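Local coordinates for protein NADPH-flavin oxidoreductase (Vibrio harveyi, PDB 1BKJ) that catalyses the NADPH-dependent reduction of FMN to FMNH2 as a homodimer, supplying reduced flavin to luciferase for bioluminescence, at residues Q67-S72 with V127-L132; E75-C80 with M155-P160; N58-F63 with A137-L142; I103-S108 with A150-M155. All coordinates share one frame; numbering follows the deposited sequence.

Contact 1. Residues Q67-S72 with V127-L132. With FMN (flavin mononucleotide), chain D.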
# COMPACT_ATOMS: atom_id res chain seq x y z
N GLN A 67 -12.00 16.89 -10.25
CA GLN A 67 -12.37 16.60 -8.87
C GLN A 67 -11.99 17.87 -8.10
O GLN A 67 -10.82 18.09 -7.79
CB GLN A 67 -11.65 15.35 -8.36
CG GLN A 67 -12.01 14.08 -9.16
CD GLN A 67 -11.52 12.80 -8.50
OE1 GLN A 67 -11.86 12.52 -7.37
NE2 GLN A 67 -10.73 12.01 -9.23
N ALA A 68 -13.00 18.72 -7.87
CA ALA A 68 -12.86 20.02 -7.21
C ALA A 68 -12.15 20.07 -5.85
O ALA A 68 -11.43 21.04 -5.56
CB ALA A 68 -14.22 20.70 -7.11
N TYR A 69 -12.30 19.03 -5.05
CA TYR A 69 -11.67 18.94 -3.75
C TYR A 69 -10.14 18.84 -3.77
O TYR A 69 -9.49 18.93 -2.73
CB TYR A 69 -12.30 17.83 -2.91
CG TYR A 69 -12.77 16.63 -3.69
CD1 TYR A 69 -14.05 16.63 -4.30
CD2 TYR A 69 -11.95 15.49 -3.84
CE1 TYR A 69 -14.50 15.51 -5.04
CE2 TYR A 69 -12.39 14.36 -4.58
CZ TYR A 69 -13.67 14.38 -5.18
OH TYR A 69 -14.12 13.30 -5.90
N VAL A 70 -9.56 18.69 -4.96
CA VAL A 70 -8.11 18.67 -5.11
C VAL A 70 -7.64 20.13 -4.99
O VAL A 70 -6.57 20.38 -4.45
CB VAL A 70 -7.69 18.06 -6.45
CG1 VAL A 70 -6.20 18.26 -6.73
CG2 VAL A 70 -8.04 16.59 -6.48
N GLU A 71 -8.48 21.07 -5.44
CA GLU A 71 -8.15 22.49 -5.35
C GLU A 71 -8.55 23.10 -4.00
O GLU A 71 -7.80 23.91 -3.44
CB GLU A 71 -8.80 23.28 -6.50
N SER A 72 -9.68 22.67 -3.43
CA SER A 72 -10.18 23.21 -2.16
C SER A 72 -9.57 22.65 -0.87
O SER A 72 -9.70 23.26 0.19
CB SER A 72 -11.71 23.16 -2.12
OG SER A 72 -12.17 21.83 -2.08
N VAL A 127 -9.07 12.01 1.41
CA VAL A 127 -9.48 11.11 0.34
C VAL A 127 -8.30 10.89 -0.59
O VAL A 127 -7.57 11.82 -0.91
CB VAL A 127 -10.74 11.67 -0.46
CG1 VAL A 127 -10.44 12.98 -1.18
CG2 VAL A 127 -11.28 10.62 -1.45
N TYR A 128 -8.11 9.64 -1.00
CA TYR A 128 -7.05 9.29 -1.94
C TYR A 128 -7.53 9.72 -3.33
O TYR A 128 -8.74 9.76 -3.56
CB TYR A 128 -6.82 7.79 -1.99
CG TYR A 128 -6.10 7.16 -0.84
CD1 TYR A 128 -6.79 6.77 0.32
CD2 TYR A 128 -4.72 6.91 -0.92
CE1 TYR A 128 -6.12 6.14 1.39
CE2 TYR A 128 -4.03 6.28 0.14
CZ TYR A 128 -4.75 5.90 1.29
OH TYR A 128 -4.12 5.29 2.34
N ILE A 129 -6.61 10.08 -4.22
CA ILE A 129 -6.94 10.52 -5.58
C ILE A 129 -6.14 9.70 -6.60
O ILE A 129 -5.01 10.06 -6.97
CB ILE A 129 -6.71 12.07 -5.80
CG1 ILE A 129 -7.47 12.92 -4.75
CG2 ILE A 129 -7.11 12.51 -7.23
CD1 ILE A 129 -8.98 12.84 -4.78
N GLY A 130 -6.73 8.59 -7.05
CA GLY A 130 -6.09 7.74 -8.04
C GLY A 130 -6.39 8.20 -9.46
O GLY A 130 -5.77 7.72 -10.41
N GLY A 131 -7.32 9.16 -9.57
CA GLY A 131 -7.72 9.74 -10.84
C GLY A 131 -6.60 10.39 -11.64
O GLY A 131 -6.71 10.50 -12.85
N LEU A 132 -5.52 10.79 -10.95
CA LEU A 132 -4.35 11.39 -11.58
C LEU A 132 -3.70 10.49 -12.62
O LEU A 132 -3.08 10.99 -13.57
CB LEU A 132 -3.29 11.72 -10.51
CG LEU A 132 -3.55 12.88 -9.54
CD1 LEU A 132 -2.37 13.03 -8.58
CD2 LEU A 132 -3.78 14.17 -10.33
N1 FMN D . -12.14 8.80 -4.28
C2 FMN D . -12.43 9.89 -5.07
O2 FMN D . -13.42 10.57 -4.99
N3 FMN D . -11.47 10.11 -6.05
C4 FMN D . -10.42 9.23 -6.44
O4 FMN D . -9.76 9.53 -7.42
C4A FMN D . -10.28 8.07 -5.61
N5 FMN D . -9.11 7.34 -5.79
C5A FMN D . -8.73 6.36 -4.85
C6 FMN D . -7.49 5.77 -5.01
C7 FMN D . -7.04 4.84 -4.07
C7M FMN D . -5.56 4.38 -4.19
C8 FMN D . -7.88 4.47 -2.99
C8M FMN D . -7.54 3.38 -2.01
C9 FMN D . -9.11 5.04 -2.83
C9A FMN D . -9.57 6.03 -3.76
N10 FMN D . -10.81 6.75 -3.61
C10 FMN D . -11.13 7.83 -4.47
C1' FMN D . -11.58 6.63 -2.49
C2' FMN D . -12.81 5.75 -2.57
O2' FMN D . -13.60 5.70 -3.68
C3' FMN D . -13.19 5.00 -1.36
O3' FMN D . -12.14 4.59 -0.52
C4' FMN D . -14.40 4.12 -1.29
O4' FMN D . -15.40 4.23 -2.27
C5' FMN D . -14.77 3.45 -0.05
O5' FMN D . -15.36 4.55 0.71
P FMN D . -14.73 5.19 2.07
O1P FMN D . -14.86 4.12 3.04
O2P FMN D . -15.55 6.40 2.28
O3P FMN D . -13.28 5.43 1.87
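Ile129 brings its CD1 methyl to the edge of the Tyr69 ring, near the ring plane and 3.7 Å from Tyr69 CE2, while Ile129 CG1 rests 4.1 Å from Val70 CG2. Val127 divides its methyls between helix and cofactor. CG1, set between the backbone N and the carbonyl carbon (chi1 63°), reaches Tyr69 CD2, whereas CG2 lies 3.5 Å from FMN N1. The polar work is done on the flavin rim. Gln67 OE1 accepts from FMN N3 at 2.8 Å in an almost straight bond (172°), and Gln67 NE2 donates to FMN O4 at 3.2 Å. NE2 also donates to Ala64 O, which is consistent with the amide being held in the orientation that suits the flavin. From the end of the strand, Gly130 N points to FMN N5 at 3.0 Å, and Gly131 N adds a bond to O4. Tyr69 OH lies 3.0 Å from FMN O2, close enough for a hydrogen bond. Apolar packing thus joins the short helix 69-72 to the strand, and both segments present polar groups to one FMN pocket. The N-H groups at N5 and O4 would probably draw electron density from the isoalloxazine and make it a readier electron acceptor.

Contact 2. Residues E75-C80 with M155-P160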
# COMPACT_ATOMS: atom_id res chain seq x y z
N GLU A 75 -4.36 20.75 2.11
CA GLU A 75 -3.10 20.14 1.65
C GLU A 75 -3.33 19.07 0.56
O GLU A 75 -4.29 18.30 0.64
CB GLU A 75 -2.33 19.48 2.82
CG GLU A 75 -1.71 20.43 3.87
CD GLU A 75 -0.67 21.38 3.31
OE1 GLU A 75 0.20 20.94 2.53
OE2 GLU A 75 -0.71 22.58 3.67
N PHE A 76 -2.48 19.05 -0.46
CA PHE A 76 -2.55 18.03 -1.50
C PHE A 76 -1.16 17.43 -1.66
O PHE A 76 -0.22 18.11 -2.06
CB PHE A 76 -3.08 18.57 -2.83
CG PHE A 76 -3.36 17.49 -3.86
CD1 PHE A 76 -4.41 16.56 -3.65
CD2 PHE A 76 -2.56 17.36 -5.02
CE1 PHE A 76 -4.65 15.51 -4.57
CE2 PHE A 76 -2.80 16.31 -5.95
CZ PHE A 76 -3.85 15.38 -5.72
N LEU A 77 -1.06 16.14 -1.33
CA LEU A 77 0.18 15.36 -1.39
C LEU A 77 0.13 14.34 -2.53
O LEU A 77 -0.89 13.67 -2.70
CB LEU A 77 0.38 14.59 -0.08
CG LEU A 77 0.31 15.31 1.27
CD1 LEU A 77 0.49 14.29 2.37
CD2 LEU A 77 1.37 16.41 1.36
N VAL A 78 1.19 14.26 -3.34
CA VAL A 78 1.26 13.32 -4.45
C VAL A 78 2.33 12.28 -4.13
O VAL A 78 3.49 12.63 -3.91
CB VAL A 78 1.58 14.02 -5.80
CG1 VAL A 78 1.44 13.04 -6.96
CG2 VAL A 78 0.67 15.23 -6.04
N PHE A 79 1.93 11.00 -4.10
CA PHE A 79 2.82 9.89 -3.78
C PHE A 79 3.40 9.30 -5.03
O PHE A 79 2.66 8.91 -5.94
CB PHE A 79 2.09 8.83 -2.97
CG PHE A 79 1.81 9.26 -1.57
CD1 PHE A 79 0.76 10.16 -1.28
CD2 PHE A 79 2.63 8.81 -0.53
CE1 PHE A 79 0.54 10.62 0.04
CE2 PHE A 79 2.43 9.26 0.80
CZ PHE A 79 1.38 10.17 1.09
N CYS A 80 4.72 9.21 -5.05
CA CYS A 80 5.46 8.74 -6.20
C CYS A 80 6.48 7.65 -5.90
O CYS A 80 7.11 7.66 -4.84
CB CYS A 80 6.25 9.91 -6.83
SG CYS A 80 5.35 11.42 -7.20
N MET A 155 -3.46 12.75 -2.53
CA MET A 155 -4.22 12.69 -1.28
C MET A 155 -4.64 14.09 -0.86
O MET A 155 -3.80 14.99 -0.75
CB MET A 155 -3.40 12.03 -0.16
CG MET A 155 -4.19 11.86 1.14
SD MET A 155 -3.26 11.08 2.44
CE MET A 155 -3.40 9.39 1.94
N CYS A 156 -5.94 14.26 -0.65
CA CYS A 156 -6.51 15.53 -0.18
C CYS A 156 -6.62 15.45 1.34
O CYS A 156 -7.02 14.42 1.87
CB CYS A 156 -7.91 15.75 -0.74
SG CYS A 156 -8.03 15.93 -2.50
N LEU A 157 -6.22 16.51 2.03
CA LEU A 157 -6.32 16.59 3.49
C LEU A 157 -6.88 17.96 3.87
O LEU A 157 -6.63 18.96 3.18
CB LEU A 157 -4.94 16.39 4.18
CG LEU A 157 -4.18 15.06 4.09
CD1 LEU A 157 -2.82 15.17 4.77
CD2 LEU A 157 -5.01 13.91 4.67
N GLY A 158 -7.68 18.00 4.93
CA GLY A 158 -8.25 19.26 5.40
C GLY A 158 -9.34 19.06 6.43
O GLY A 158 -9.63 17.93 6.83
N HIS A 159 -9.95 20.15 6.86
CA HIS A 159 -11.03 20.10 7.84
C HIS A 159 -12.35 19.80 7.13
O HIS A 159 -12.71 20.49 6.19
CB HIS A 159 -11.06 21.39 8.63
CG HIS A 159 -9.86 21.56 9.51
ND1 HIS A 159 -9.76 20.95 10.74
CD2 HIS A 159 -8.72 22.27 9.33
CE1 HIS A 159 -8.60 21.29 11.29
NE2 HIS A 159 -7.96 22.08 10.45
N PRO A 160 -13.09 18.75 7.58
CA PRO A 160 -14.37 18.33 6.99
C PRO A 160 -15.50 19.34 6.94
O PRO A 160 -15.69 20.10 7.89
CB PRO A 160 -14.79 17.15 7.87
CG PRO A 160 -13.53 16.68 8.47
CD PRO A 160 -12.83 17.95 8.79
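Glu75 and Leu157 exchange a pair of backbone bonds, Glu75 N to Leu157 O and Leu157 N to Glu75 O, and open an antiparallel ladder at the middle of the sheet. Two residues on, Leu77 and Met155 form the next hydrogen-bonded pair. There Leu77 N reaches Met155 O at 3.0 Å, but the return bond from Met155 N to Leu77 O is weak, with an N-H...O angle of only 123°. Phe76 and Cys156 are the non-hydrogen-bonded pair between them. Phe76 adds a CA-H...O contact, its CA 3.4 Å from Met155 O, so that this oxygen is approached by two neighbouring residues.

Sulfur and ring meet on the Phe76 and Cys156 face. Cys156 SG sits at the edge of the Phe76 ring, 3.9 Å from CD1. Phe76 CG is anti to the backbone N (chi1 -171°), on the Cys156 side of the sheet.

Packing on the other face is aliphatic and aromatic. Leu77 CD1 meets Leu157 CD1 at 4.2 Å, and Met155 CB stands at the edge of the Phe79 ring, 4.2 Å from CE1. Ala112, Leu116 and Ala119 of helix 98-121 cover this face, while the Glu75 carboxylate leads off to a salt bridge with Arg50 on strand 46-50.

Strands 75-82 and 149-158 are the central pair of the four-stranded sheet of this nitroreductase fold. Glu75, Leu77, Met155 and Leu157 bond across the ladder, Phe76 and Val78 outward to Val51 and Val49, and Cys156 to Val127; both faces take apolar side chains, and the one buried carboxylate is paired with a cation.

Contact 3. Residues N58-F63 with A137-L142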
# COMPACT_ATOMS: atom_id res chain seq x y z
N ASN A 58 -4.92 23.82 -9.54
CA ASN A 58 -6.05 23.97 -10.45
C ASN A 58 -5.86 22.99 -11.63
O ASN A 58 -6.80 22.27 -12.02
CB ASN A 58 -6.17 25.43 -10.93
N GLU A 59 -4.61 22.88 -12.09
CA GLU A 59 -4.26 21.99 -13.19
C GLU A 59 -4.37 20.52 -12.75
O GLU A 59 -4.85 19.68 -13.52
CB GLU A 59 -2.85 22.29 -13.72
CG GLU A 59 -2.71 23.64 -14.44
CD GLU A 59 -1.29 23.93 -14.94
OE1 GLU A 59 -0.96 23.52 -16.07
OE2 GLU A 59 -0.49 24.59 -14.22
N LEU A 60 -4.01 20.24 -11.49
CA LEU A 60 -4.09 18.88 -10.94
C LEU A 60 -5.53 18.40 -10.72
O LEU A 60 -5.83 17.22 -10.91
CB LEU A 60 -3.27 18.73 -9.66
CG LEU A 60 -1.75 18.62 -9.87
CD1 LEU A 60 -1.03 18.77 -8.56
CD2 LEU A 60 -1.39 17.32 -10.55
N ALA A 61 -6.43 19.33 -10.39
CA ALA A 61 -7.85 19.01 -10.20
C ALA A 61 -8.46 18.57 -11.52
O ALA A 61 -9.23 17.62 -11.56
CB ALA A 61 -8.61 20.20 -9.62
N GLN A 62 -8.02 19.20 -12.61
CA GLN A 62 -8.48 18.89 -13.95
C GLN A 62 -7.89 17.55 -14.38
O GLN A 62 -8.61 16.70 -14.92
CB GLN A 62 -8.04 20.00 -14.92
CG GLN A 62 -8.51 19.82 -16.36
CD GLN A 62 -8.05 20.95 -17.22
OE1 GLN A 62 -8.47 22.10 -17.04
NE2 GLN A 62 -7.16 20.64 -18.16
N PHE A 63 -6.61 17.35 -14.09
CA PHE A 63 -5.92 16.11 -14.44
C PHE A 63 -6.42 14.91 -13.66
O PHE A 63 -6.20 13.78 -14.07
CB PHE A 63 -4.41 16.27 -14.29
CG PHE A 63 -3.75 17.08 -15.38
CD1 PHE A 63 -4.31 17.15 -16.67
CD2 PHE A 63 -2.57 17.79 -15.12
CE1 PHE A 63 -3.70 17.92 -17.70
CE2 PHE A 63 -1.95 18.56 -16.13
CZ PHE A 63 -2.52 18.63 -17.42
N ALA A 137 1.12 11.01 -17.79
CA ALA A 137 2.22 11.71 -18.46
C ALA A 137 2.18 13.24 -18.26
O ALA A 137 3.22 13.87 -18.04
CB ALA A 137 2.24 11.37 -19.95
N GLN A 138 0.97 13.81 -18.25
CA GLN A 138 0.80 15.25 -18.04
C GLN A 138 1.09 15.68 -16.60
O GLN A 138 1.71 16.71 -16.37
CB GLN A 138 -0.60 15.68 -18.47
CG GLN A 138 -0.95 15.38 -19.93
CD GLN A 138 -1.88 14.18 -20.07
OE1 GLN A 138 -1.46 13.02 -19.90
NE2 GLN A 138 -3.16 14.45 -20.33
N VAL A 139 0.67 14.85 -15.62
CA VAL A 139 0.91 15.11 -14.19
C VAL A 139 2.41 14.99 -13.90
O VAL A 139 2.98 15.82 -13.20
CB VAL A 139 0.10 14.10 -13.30
CG1 VAL A 139 0.49 14.20 -11.82
CG2 VAL A 139 -1.37 14.36 -13.45
N ASP A 140 3.03 13.97 -14.51
CA ASP A 140 4.47 13.68 -14.38
C ASP A 140 5.34 14.85 -14.86
O ASP A 140 6.32 15.20 -14.21
CB ASP A 140 4.78 12.41 -15.18
CG ASP A 140 6.20 11.93 -15.02
OD1 ASP A 140 7.11 12.55 -15.61
OD2 ASP A 140 6.41 10.90 -14.34
N GLU A 141 4.95 15.46 -15.98
CA GLU A 141 5.67 16.60 -16.55
C GLU A 141 5.46 17.85 -15.70
O GLU A 141 6.41 18.61 -15.47
CB GLU A 141 5.22 16.85 -18.00
N LEU A 142 4.24 18.02 -15.17
CA LEU A 142 3.89 19.18 -14.33
C LEU A 142 4.70 19.23 -13.05
O LEU A 142 5.17 20.31 -12.64
CB LEU A 142 2.38 19.15 -14.00
CG LEU A 142 1.74 20.32 -13.23
CD1 LEU A 142 1.99 21.64 -13.96
CD2 LEU A 142 0.26 20.07 -13.10
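The helical segments 58-63 and 137-142 run nearly antiparallel, at 163° with their axes 10.5 Å apart, and come nearest at Phe63 and Val139, where the CA atoms are 6.9 Å apart. Phe63 and Leu142 carry most of the contact. Gln138 CB lies over one face of the Phe63 ring in a CH-pi contact, 3.9 Å from the centroid and displaced toward the rim at CZ. Leu142 CD2 comes to the ring edge instead, 4.0 Å from CE2. Nearer the backbone, Val139 CG2 packs 3.7 Å from Phe63 CB. The other methyl, Val139 CG1, meets Leu60 CD2 at 3.9 Å, the two side chains crossing at about a right angle. Leu142 has its CG anti to the backbone N (chi1 -175°), and its CD2 touches Glu59 CB at 3.9 Å as well as Leu60 CG. Toward the sheet side, Leu132 packs on both Leu60 and Val139. This is plain helix-to-helix packing at the periphery of the fold, graded from buried Leu60 and Val139 to exposed Glu59 and Gln138. Segments 58-63 and 137-142 meet by aliphatic and ring contacts, and a polar link is added by Lys56, just outside them, whose NZ is hydrogen-bonded to Leu142 O.

Contact 4. Residues I103-S108 with A150-M155. With FMN (flavin mononucleotide), chain F.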
# COMPACT_ATOMS: atom_id res chain seq x y z
N ILE A 103 7.11 -3.09 -5.38
CA ILE A 103 7.60 -2.59 -4.08
C ILE A 103 7.18 -1.13 -3.94
O ILE A 103 6.68 -0.75 -2.89
CB ILE A 103 9.15 -2.76 -3.91
CG1 ILE A 103 9.45 -4.21 -3.53
CG2 ILE A 103 9.73 -1.81 -2.82
CD1 ILE A 103 10.95 -4.53 -3.52
N GLY A 104 7.36 -0.35 -5.01
CA GLY A 104 6.98 1.05 -5.01
C GLY A 104 5.50 1.27 -4.72
O GLY A 104 5.16 2.13 -3.91
N ALA A 105 4.63 0.46 -5.33
CA ALA A 105 3.18 0.54 -5.13
C ALA A 105 2.72 0.09 -3.73
O ALA A 105 1.91 0.77 -3.10
CB ALA A 105 2.46 -0.24 -6.21
N VAL A 106 3.26 -1.04 -3.26
CA VAL A 106 2.93 -1.57 -1.94
C VAL A 106 3.40 -0.60 -0.84
O VAL A 106 2.62 -0.22 0.03
CB VAL A 106 3.55 -2.99 -1.73
CG1 VAL A 106 3.50 -3.43 -0.27
CG2 VAL A 106 2.80 -4.01 -2.57
N ASP A 107 4.67 -0.18 -0.91
CA ASP A 107 5.24 0.74 0.08
C ASP A 107 4.57 2.11 0.10
O ASP A 107 4.45 2.70 1.17
CB ASP A 107 6.76 0.86 -0.10
CG ASP A 107 7.53 -0.38 0.37
OD1 ASP A 107 6.96 -1.49 0.46
OD2 ASP A 107 8.74 -0.26 0.63
N SER A 108 4.09 2.59 -1.05
CA SER A 108 3.38 3.89 -1.16
C SER A 108 2.05 3.81 -0.42
O SER A 108 1.69 4.74 0.28
CB SER A 108 3.12 4.28 -2.60
OG SER A 108 4.32 4.72 -3.23
N ALA A 150 7.73 7.70 -10.98
CA ALA A 150 6.38 7.71 -11.57
C ALA A 150 5.32 8.10 -10.56
O ALA A 150 5.49 7.83 -9.38
CB ALA A 150 6.04 6.34 -12.15
N VAL A 151 4.24 8.73 -11.02
CA VAL A 151 3.13 9.13 -10.14
C VAL A 151 2.19 7.95 -9.92
O VAL A 151 1.97 7.16 -10.84
CB VAL A 151 2.35 10.40 -10.70
CG1 VAL A 151 1.84 10.17 -12.11
CG2 VAL A 151 1.17 10.77 -9.79
N LEU A 152 1.72 7.80 -8.69
CA LEU A 152 0.78 6.74 -8.33
C LEU A 152 -0.58 7.28 -7.93
O LEU A 152 -1.59 6.87 -8.47
CB LEU A 152 1.35 5.85 -7.24
CG LEU A 152 2.45 4.87 -7.63
CD1 LEU A 152 2.76 4.05 -6.41
CD2 LEU A 152 2.05 3.95 -8.79
N PHE A 153 -0.62 8.17 -6.93
CA PHE A 153 -1.88 8.75 -6.49
C PHE A 153 -1.63 10.01 -5.68
O PHE A 153 -0.51 10.26 -5.25
CB PHE A 153 -2.73 7.74 -5.66
CG PHE A 153 -2.01 7.14 -4.48
CD1 PHE A 153 -1.98 7.80 -3.23
CD2 PHE A 153 -1.31 5.92 -4.61
CE1 PHE A 153 -1.27 7.27 -2.14
CE2 PHE A 153 -0.59 5.38 -3.52
CZ PHE A 153 -0.57 6.06 -2.28
N GLY A 154 -2.70 10.77 -5.48
CA GLY A 154 -2.64 11.97 -4.67
C GLY A 154 -3.44 11.75 -3.40
O GLY A 154 -4.01 10.67 -3.20
N MET A 155 -3.46 12.75 -2.53
CA MET A 155 -4.22 12.69 -1.28
C MET A 155 -4.64 14.09 -0.86
O MET A 155 -3.80 14.99 -0.75
CB MET A 155 -3.40 12.03 -0.16
CG MET A 155 -4.19 11.86 1.14
SD MET A 155 -3.26 11.08 2.44
CE MET A 155 -3.40 9.39 1.94
N1 FMN F . 11.45 -7.96 6.97
C2 FMN F . 11.93 -9.24 7.08
O2 FMN F . 12.63 -9.59 8.01
N3 FMN F . 11.57 -10.05 6.00
C4 FMN F . 10.76 -9.73 4.90
O4 FMN F . 10.50 -10.61 4.07
C4A FMN F . 10.37 -8.32 4.87
N5 FMN F . 9.47 -7.95 3.87
C5A FMN F . 8.90 -6.67 3.83
C6 FMN F . 8.00 -6.39 2.81
C7 FMN F . 7.33 -5.17 2.82
C7M FMN F . 6.08 -5.05 1.94
C8 FMN F . 7.68 -4.14 3.78
C8M FMN F . 7.05 -2.77 3.80
C9 FMN F . 8.64 -4.38 4.76
C9A FMN F . 9.23 -5.69 4.85
N10 FMN F . 10.13 -6.09 5.91
C10 FMN F . 10.68 -7.41 5.93
C1' FMN F . 10.33 -5.33 7.04
C2' FMN F . 11.60 -4.47 7.14
O2' FMN F . 12.77 -4.75 6.40
C3' FMN F . 11.47 -3.11 7.69
O3' FMN F . 10.23 -2.47 7.55
C4' FMN F . 12.65 -2.20 7.85
O4' FMN F . 13.99 -2.62 7.58
C5' FMN F . 12.44 -0.91 8.53
O5' FMN F . 12.44 -1.37 9.91
P FMN F . 11.23 -1.24 10.93
O1P FMN F . 11.17 0.20 11.15
O2P FMN F . 11.70 -2.01 12.08
O3P FMN F . 10.00 -1.79 10.30
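Leu152 CD1 packs against the helix: it sits 3.6 Å from Ser108 OG, 3.8 Å from Ala105 CA and 4.0 Å from Gly104 O. Beside it, Phe153 turns the edge of its ring to the helix, with CZ 3.7 Å from Ser108 O and CE2 4.0 Å from Ser108 CB.

The next layer fixes these groups. Ser108 OG donates to Gly104 O at 2.8 Å, which satisfies the hydroxyl inside its own helix. Ser108 N is the second donor on that oxygen and reaches it from the opposite face of the carbonyl plane. On the strand, Leu152 and Phe153 both face Phe79 in a classic beta bulge. Phe153 CG lies between backbone N and carbonyl carbon (chi1 54°), and its ring meets those of Phe79 and Tyr128.

Further out lies the dimer. Ala105 packs on Ala105 of the second subunit, and Phe153 on Val106 of that chain. Val106 points away from the strand, and its CG1 lies 3.8 Å from C7M of an FMN held mainly by the second subunit. Asp107 OD1, hydrogen-bonded to Ser40, is 3.6 Å from C8M of the same flavin. The helix thus binds its own sheet by apolar and van der Waals contact, while Val106 and Asp107 line the dimethylbenzene end of the partner's cofactor.

Contacts 1, 2 and 4 are buried. Contacts 2 and 4 both use strand 149-158 and meet at Met155: contact 2 bonds the strand to its sheet neighbour through the backbone, whereas contact 4 packs its Leu152 and Phe153 on helix 98-121. Contact 1 reaches the adjoining strand 125-129, whose Val127 O and Ile129 O bond to Cys156 N and Gly154 N, tying it to both. Contact 3 is the outermost, partly exposed and purely packed, yet Gln67 N bonds to Ala61 O and Leu132 lies against Leu60, so it backs contact 1. Only contacts 1 and 4 touch flavin, on different molecules: contact 1 grips its pyrimidine and N5 with polar atoms, contact 4 meets the methyls of the other without a bond.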